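Local coordinates for protein Pre-mRNA-splicing factor SAD1 (Saccharomyces cerevisiae, PDB 4MSX) that promotes assembly of newly made U4 snRNA into the U4/U6 snRNP and is required for pre-mRNA splicing, at residues A[66-76]-A[145-155]. Sequence-based numbering, arbitrary orientation.
Sequences LETVVREKLDF and VQLLNSIKFAA
Leu66, Val69, Leu74 and Phe76, from the loop ahead of strand 91-94, pack along helix 146-155 in a largely apolar contact within the predicted, degenerate UBP-type zinc finger. Leu66 meets the start of the helix: its CD1 comes tip to tip with Val145 CG1 at 3.7 Å, while CD2 crosses Leu148. The two methyls of Leu147 divide the next layer, CD2 lying 3.7 Å from Val69 CB and CD1 reaching the aliphatic part of Arg71. Ile151 holds the middle; CG1 beside its backbone N (chi1 -71°) carries CD1 tightly against Val69 CG1, at 3.5 Å, and alongside Leu74 CD1, whose side chain crosses at about a right angle, leaving CG2 for Phe76 CZ. At the far end Ala155 CB sits 4.0 Å over the centroid of the Phe76 ring, a CH-pi contact only 10° off the normal, and Ala154 CB touches CD2. A single direct hydrogen bond joins the two segments: Arg71, bent at chi3, sends NH1 to Ser150 OG at 2.9 Å, with the hydroxyl in the guanidinium plane but the bond bent at hydrogen (144°). Replacing Arg71 with an alanine is likely to leave Ser150 OG without this donor and cost Leu147 CD1 its contact with the arginine CD. A water donates to Ala155 O and weakly to Phe76 O. Strand 121-124 adjoins Leu66, Val69 and Phe76, and Phe130 of strand 130-132 touches Leu148 and Ile151, placing loop and helix against two neighbouring strands of the five-stranded antiparallel sheet.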
ATOM      1  N   LEU A  66     -18.507 -30.488  -1.246  1.00 39.76           N
ATOM      2  CA  LEU A  66     -17.400 -29.602  -1.666  1.00 39.99           C
ATOM      3  C   LEU A  66     -17.474 -29.297  -3.138  1.00 40.40           C
ATOM      4  O   LEU A  66     -17.055 -28.227  -3.566  1.00 41.09           O
ATOM      5  CB  LEU A  66     -16.024 -30.148  -1.260  1.00 41.31           C
ATOM      6  CG  LEU A  66     -15.790 -30.157   0.255  1.00 45.23           C
ATOM      7  CD1 LEU A  66     -14.333 -30.482   0.555  1.00 48.25           C
ATOM      8  CD2 LEU A  66     -16.170 -28.855   0.910  1.00 44.49           C
ATOM      9  N   GLU A  67     -18.046 -30.187  -3.928  1.00 36.15           N
ATOM     10  CA  GLU A  67     -18.251 -29.863  -5.334  1.00 39.63           C
ATOM     11  C   GLU A  67     -19.227 -28.700  -5.539  1.00 36.16           C
ATOM     12  O   GLU A  67     -19.359 -28.206  -6.668  1.00 36.61           O
ATOM     13  CB  GLU A  67     -18.734 -31.081  -6.128  1.00 48.52           C
ATOM     14  CG  GLU A  67     -20.114 -31.579  -5.699  1.00 47.68           C
ATOM     15  CD  GLU A  67     -20.645 -32.749  -6.576  1.00 55.51           C
ATOM     16  OE1 GLU A  67     -20.029 -33.856  -6.596  1.00 51.71           O
ATOM     17  OE2 GLU A  67     -21.688 -32.543  -7.241  1.00 50.78           O
ATOM     18  N   THR A  68     -19.942 -28.275  -4.496  1.00 31.71           N
ATOM     19  CA  THR A  68     -20.872 -27.136  -4.690  1.00 31.94           C
ATOM     20  C   THR A  68     -20.179 -25.762  -4.510  1.00 39.82           C
ATOM     21  O   THR A  68     -20.773 -24.709  -4.811  1.00 31.41           O
ATOM     22  CB  THR A  68     -22.069 -27.155  -3.752  1.00 30.49           C
ATOM     23  OG1 THR A  68     -21.670 -27.026  -2.371  1.00 30.48           O
ATOM     24  CG2 THR A  68     -22.874 -28.509  -3.943  1.00 37.19           C
ATOM     25  N   VAL A  69     -18.957 -25.786  -3.987  1.00 37.20           N
ATOM     26  CA  VAL A  69     -18.228 -24.535  -3.694  1.00 37.57           C
ATOM     27  C   VAL A  69     -17.889 -23.837  -4.997  1.00 33.18           C
ATOM     28  O   VAL A  69     -17.550 -24.490  -5.963  1.00 35.66           O
ATOM     29  CB  VAL A  69     -16.980 -24.844  -2.830  1.00 35.90           C
ATOM     30  CG1 VAL A  69     -16.022 -23.666  -2.774  1.00 33.59           C
ATOM     31  CG2 VAL A  69     -17.434 -25.157  -1.444  1.00 32.15           C
ATOM     32  N   VAL A  70     -18.024 -22.501  -5.055  1.00 34.64           N
ATOM     33  CA  VAL A  70     -17.704 -21.785  -6.282  1.00 33.90           C
ATOM     34  C   VAL A  70     -16.660 -20.678  -5.944  1.00 34.82           C
ATOM     35  O   VAL A  70     -17.003 -19.588  -5.489  1.00 33.36           O
ATOM     36  CB  VAL A  70     -18.967 -21.149  -6.964  1.00 37.07           C
ATOM     37  CG1 VAL A  70     -18.566 -20.575  -8.351  1.00 40.50           C
ATOM     38  CG2 VAL A  70     -20.063 -22.202  -7.162  1.00 36.27           C
ATOM     39  N   ARG A  71     -15.393 -20.994  -6.121  1.00 33.27           N
ATOM     40  CA  ARG A  71     -14.326 -20.069  -5.720  1.00 32.81           C
ATOM     41  C   ARG A  71     -14.447 -18.710  -6.398  1.00 32.48           C
ATOM     42  O   ARG A  71     -14.180 -17.686  -5.778  1.00 38.64           O
ATOM     43  CB  ARG A  71     -12.964 -20.709  -5.986  1.00 35.35           C
ATOM     44  CG  ARG A  71     -12.673 -21.804  -4.965  1.00 35.58           C
ATOM     45  CD  ARG A  71     -11.257 -22.343  -5.066  1.00 34.82           C
ATOM     46  NE  ARG A  71     -11.018 -22.820  -6.422  1.00 36.10           N
ATOM     47  CZ  ARG A  71      -9.819 -23.120  -6.903  1.00 45.73           C
ATOM     48  NH1 ARG A  71      -8.748 -22.994  -6.128  1.00 44.53           N
ATOM     49  NH2 ARG A  71      -9.691 -23.501  -8.168  1.00 50.57           N
ATOM     50  N   GLU A  72     -14.870 -18.693  -7.658  1.00 34.29           N
ATOM     51  CA  GLU A  72     -14.955 -17.456  -8.411  1.00 41.38           C
ATOM     52  C   GLU A  72     -15.920 -16.464  -7.751  1.00 44.45           C
ATOM     53  O   GLU A  72     -15.870 -15.289  -8.073  1.00 36.61           O
ATOM     54  CB  GLU A  72     -15.403 -17.714  -9.859  1.00 43.09           C
ATOM     55  CG  GLU A  72     -14.407 -18.542 -10.718  1.00 53.60           C
ATOM     56  CD  GLU A  72     -14.357 -20.073 -10.392  1.00 63.91           C
ATOM     57  OE1 GLU A  72     -15.213 -20.608  -9.622  1.00 47.54           O
ATOM     58  OE2 GLU A  72     -13.429 -20.745 -10.921  1.00 61.89           O
ATOM     59  N   LYS A  73     -16.795 -16.912  -6.840  1.00 36.01           N
ATOM     60  CA  LYS A  73     -17.751 -15.987  -6.248  1.00 32.52           C
ATOM     61  C   LYS A  73     -17.207 -15.457  -4.931  1.00 32.70           C
ATOM     62  O   LYS A  73     -17.849 -14.661  -4.277  1.00 33.38           O
ATOM     63  CB  LYS A  73     -19.108 -16.698  -6.036  1.00 37.36           C
ATOM     64  CG  LYS A  73     -19.839 -16.819  -7.383  1.00 46.35           C
ATOM     65  CD  LYS A  73     -21.265 -17.302  -7.218  1.00 69.72           C
ATOM     66  CE  LYS A  73     -21.875 -17.659  -8.566  1.00 73.63           C
ATOM     67  NZ  LYS A  73     -21.591 -16.612  -9.592  1.00 71.56           N
ATOM     68  N   LEU A  74     -16.031 -15.923  -4.513  1.00 27.95           N
ATOM     69  CA  LEU A  74     -15.574 -15.619  -3.150  1.00 27.61           C
ATOM     70  C   LEU A  74     -14.652 -14.380  -3.150  1.00 41.38           C
ATOM     71  O   LEU A  74     -13.558 -14.412  -3.740  1.00 37.77           O
ATOM     72  CB  LEU A  74     -14.802 -16.805  -2.575  1.00 30.29           C
ATOM     73  CG  LEU A  74     -15.637 -18.100  -2.660  1.00 31.38           C
ATOM     74  CD1 LEU A  74     -14.831 -19.213  -2.020  1.00 28.68           C
ATOM     75  CD2 LEU A  74     -17.006 -17.853  -1.931  1.00 29.24           C
ATOM     76  N   ASP A  75     -15.057 -13.337  -2.445  1.00 30.94           N
ATOM     77  CA  ASP A  75     -14.203 -12.105  -2.310  1.00 32.52           C
ATOM     78  C   ASP A  75     -14.116 -11.797  -0.828  1.00 34.20           C
ATOM     79  O   ASP A  75     -15.142 -11.639  -0.151  1.00 37.36           O
ATOM     80  CB  ASP A  75     -14.835 -10.919  -3.053  1.00 37.98           C
ATOM     81  CG  ASP A  75     -13.923  -9.670  -3.064  1.00 56.08           C
ATOM     82  OD1 ASP A  75     -13.329  -9.333  -2.013  1.00 44.77           O
ATOM     83  OD2 ASP A  75     -13.775  -9.039  -4.141  1.00 59.58           O
ATOM     84  N   PHE A  76     -12.910 -11.823  -0.281  1.00 25.90           N
ATOM     85  CA  PHE A  76     -12.742 -11.583   1.148  1.00 25.32           C
ATOM     86  C   PHE A  76     -12.242 -10.144   1.478  1.00 29.38           C
ATOM     87  O   PHE A  76     -11.852  -9.841   2.595  1.00 28.39           O
ATOM     88  CB  PHE A  76     -11.769 -12.620   1.675  1.00 31.69           C
ATOM     89  CG  PHE A  76     -12.338 -14.025   1.598  1.00 32.83           C
ATOM     90  CD1 PHE A  76     -13.427 -14.366   2.398  1.00 33.71           C
ATOM     91  CD2 PHE A  76     -11.820 -14.954   0.707  1.00 29.39           C
ATOM     92  CE1 PHE A  76     -13.979 -15.679   2.340  1.00 33.50           C
ATOM     93  CE2 PHE A  76     -12.353 -16.257   0.614  1.00 32.77           C
ATOM     94  CZ  PHE A  76     -13.426 -16.625   1.445  1.00 26.37           C
ATOM     95  N   VAL A 145      -7.322 -30.791   2.569  1.00 56.39           N
ATOM     96  CA  VAL A 145      -8.190 -30.639   1.400  1.00 50.29           C
ATOM     97  C   VAL A 145      -7.781 -29.435   0.588  1.00 53.31           C
ATOM     98  O   VAL A 145      -7.866 -28.312   1.075  1.00 46.93           O
ATOM     99  CB  VAL A 145      -9.685 -30.462   1.825  1.00 49.77           C
ATOM    100  CG1 VAL A 145     -10.596 -30.474   0.602  1.00 44.77           C
ATOM    101  CG2 VAL A 145     -10.072 -31.539   2.807  1.00 60.20           C
ATOM    102  N   GLN A 146      -7.356 -29.678  -0.646  1.00 41.64           N
ATOM    103  CA  GLN A 146      -6.817 -28.656  -1.517  1.00 48.62           C
ATOM    104  C   GLN A 146      -7.783 -27.466  -1.697  1.00 49.13           C
ATOM    105  O   GLN A 146      -7.395 -26.293  -1.630  1.00 36.48           O
ATOM    106  CB  GLN A 146      -6.578 -29.272  -2.886  1.00 53.24           C
ATOM    107  CG  GLN A 146      -5.865 -28.357  -3.863  1.00 72.53           C
ATOM    108  CD  GLN A 146      -4.427 -28.799  -4.130  1.00107.42           C
ATOM    109  OE1 GLN A 146      -3.946 -29.793  -3.558  1.00 89.09           O
ATOM    110  NE2 GLN A 146      -3.730 -28.062  -5.002  1.00104.31           N
ATOM    111  N   LEU A 147      -9.042 -27.771  -1.983  1.00 40.81           N
ATOM    112  CA  LEU A 147     -10.046 -26.718  -2.155  1.00 38.50           C
ATOM    113  C   LEU A 147     -10.120 -25.845  -0.908  1.00 36.20           C
ATOM    114  O   LEU A 147     -10.170 -24.607  -0.993  1.00 39.99           O
ATOM    115  CB  LEU A 147     -11.428 -27.322  -2.433  1.00 39.36           C
ATOM    116  CG  LEU A 147     -12.511 -26.252  -2.665  1.00 37.35           C
ATOM    117  CD1 LEU A 147     -12.375 -25.587  -4.034  1.00 41.49           C
ATOM    118  CD2 LEU A 147     -13.886 -26.918  -2.524  1.00 42.28           C
ATOM    119  N   LEU A 148     -10.171 -26.475   0.253  1.00 33.91           N
ATOM    120  CA  LEU A 148     -10.322 -25.728   1.491  1.00 38.33           C
ATOM    121  C   LEU A 148      -9.053 -24.923   1.859  1.00 42.23           C
ATOM    122  O   LEU A 148      -9.151 -23.776   2.356  1.00 33.36           O
ATOM    123  CB  LEU A 148     -10.725 -26.653   2.622  1.00 42.90           C
ATOM    124  CG  LEU A 148     -12.113 -27.317   2.426  1.00 51.87           C
ATOM    125  CD1 LEU A 148     -12.554 -28.084   3.675  1.00 49.73           C
ATOM    126  CD2 LEU A 148     -13.158 -26.276   2.036  1.00 39.72           C
ATOM    127  N   ASN A 149      -7.876 -25.519   1.651  1.00 36.20           N
ATOM    128  CA  ASN A 149      -6.629 -24.791   1.869  1.00 36.69           C
ATOM    129  C   ASN A 149      -6.652 -23.515   1.028  1.00 31.56           C
ATOM    130  O   ASN A 149      -6.276 -22.455   1.490  1.00 35.81           O
ATOM    131  CB  ASN A 149      -5.400 -25.622   1.426  1.00 46.22           C
ATOM    132  CG  ASN A 149      -5.106 -26.804   2.356  1.00 60.43           C
ATOM    133  OD1 ASN A 149      -5.401 -26.765   3.561  1.00 66.00           O
ATOM    134  ND2 ASN A 149      -4.515 -27.867   1.791  1.00 57.75           N
ATOM    135  N   SER A 150      -7.011 -23.671  -0.234  1.00 32.33           N
ATOM    136  CA  SER A 150      -7.059 -22.583  -1.199  1.00 36.84           C
ATOM    137  C   SER A 150      -7.963 -21.459  -0.679  1.00 38.38           C
ATOM    138  O   SER A 150      -7.611 -20.286  -0.735  1.00 32.18           O
ATOM    139  CB  SER A 150      -7.648 -23.147  -2.485  1.00 41.63           C
ATOM    140  OG  SER A 150      -7.825 -22.191  -3.495  1.00 42.53           O
ATOM    141  N   ILE A 151      -9.143 -21.817  -0.155  1.00 31.01           N
ATOM    142  CA  ILE A 151     -10.086 -20.789   0.305  1.00 29.88           C
ATOM    143  C   ILE A 151      -9.631 -20.121   1.565  1.00 30.23           C
ATOM    144  O   ILE A 151      -9.705 -18.893   1.699  1.00 31.63           O
ATOM    145  CB  ILE A 151     -11.539 -21.402   0.517  1.00 31.04           C
ATOM    146  CG1 ILE A 151     -12.124 -21.708  -0.850  1.00 33.59           C
ATOM    147  CG2 ILE A 151     -12.427 -20.422   1.280  1.00 29.53           C
ATOM    148  CD1 ILE A 151     -13.360 -22.691  -0.747  1.00 40.05           C
ATOM    149  N   LYS A 152      -9.061 -20.901   2.473  1.00 26.90           N
ATOM    150  CA  LYS A 152      -8.588 -20.327   3.718  1.00 30.40           C
ATOM    151  C   LYS A 152      -7.390 -19.373   3.382  1.00 33.38           C
ATOM    152  O   LYS A 152      -7.200 -18.329   4.026  1.00 34.30           O
ATOM    153  CB  LYS A 152      -8.079 -21.423   4.643  1.00 36.34           C
ATOM    154  CG  LYS A 152      -7.757 -20.954   6.050  1.00 45.66           C
ATOM    155  CD  LYS A 152      -7.403 -22.160   6.911  1.00 51.74           C
ATOM    156  CE  LYS A 152      -6.976 -21.773   8.307  1.00 61.92           C
ATOM    157  NZ  LYS A 152      -6.711 -22.993   9.149  1.00 71.26           N
ATOM    158  N   PHE A 153      -6.614 -19.738   2.375  1.00 33.33           N
ATOM    159  CA  PHE A 153      -5.463 -18.894   1.993  1.00 31.31           C
ATOM    160  C   PHE A 153      -5.951 -17.551   1.362  1.00 37.28           C
ATOM    161  O   PHE A 153      -5.330 -16.491   1.559  1.00 33.45           O
ATOM    162  CB  PHE A 153      -4.621 -19.620   1.001  1.00 35.04           C
ATOM    163  CG  PHE A 153      -3.272 -18.970   0.754  1.00 35.22           C
ATOM    164  CD1 PHE A 153      -3.157 -17.875  -0.095  1.00 30.61           C
ATOM    165  CD2 PHE A 153      -2.129 -19.484   1.362  1.00 31.32           C
ATOM    166  CE1 PHE A 153      -1.901 -17.293  -0.353  1.00 32.81           C
ATOM    167  CE2 PHE A 153      -0.848 -18.896   1.103  1.00 31.99           C
ATOM    168  CZ  PHE A 153      -0.755 -17.824   0.242  1.00 29.80           C
ATOM    169  N   ALA A 154      -7.053 -17.598   0.603  1.00 30.77           N
ATOM    170  CA  ALA A 154      -7.636 -16.389   0.020  1.00 29.37           C
ATOM    171  C   ALA A 154      -8.106 -15.423   1.105  1.00 36.75           C
ATOM    172  O   ALA A 154      -8.058 -14.183   0.918  1.00 32.08           O
ATOM    173  CB  ALA A 154      -8.839 -16.746  -0.930  1.00 30.49           C
ATOM    174  N   ALA A 155      -8.586 -15.972   2.227  1.00 30.87           N
ATOM    175  CA  ALA A 155      -9.030 -15.153   3.359  1.00 32.30           C
ATOM    176  C   ALA A 155      -7.866 -14.638   4.230  1.00 33.98           C
ATOM    177  O   ALA A 155      -7.967 -13.562   4.844  1.00 30.88           O
ATOM    178  CB  ALA A 155     -10.028 -15.957   4.259  1.00 33.19           C
TER
HETATM  179  O   HOH W   1      -9.750 -11.571   4.495  1.00 34.36           O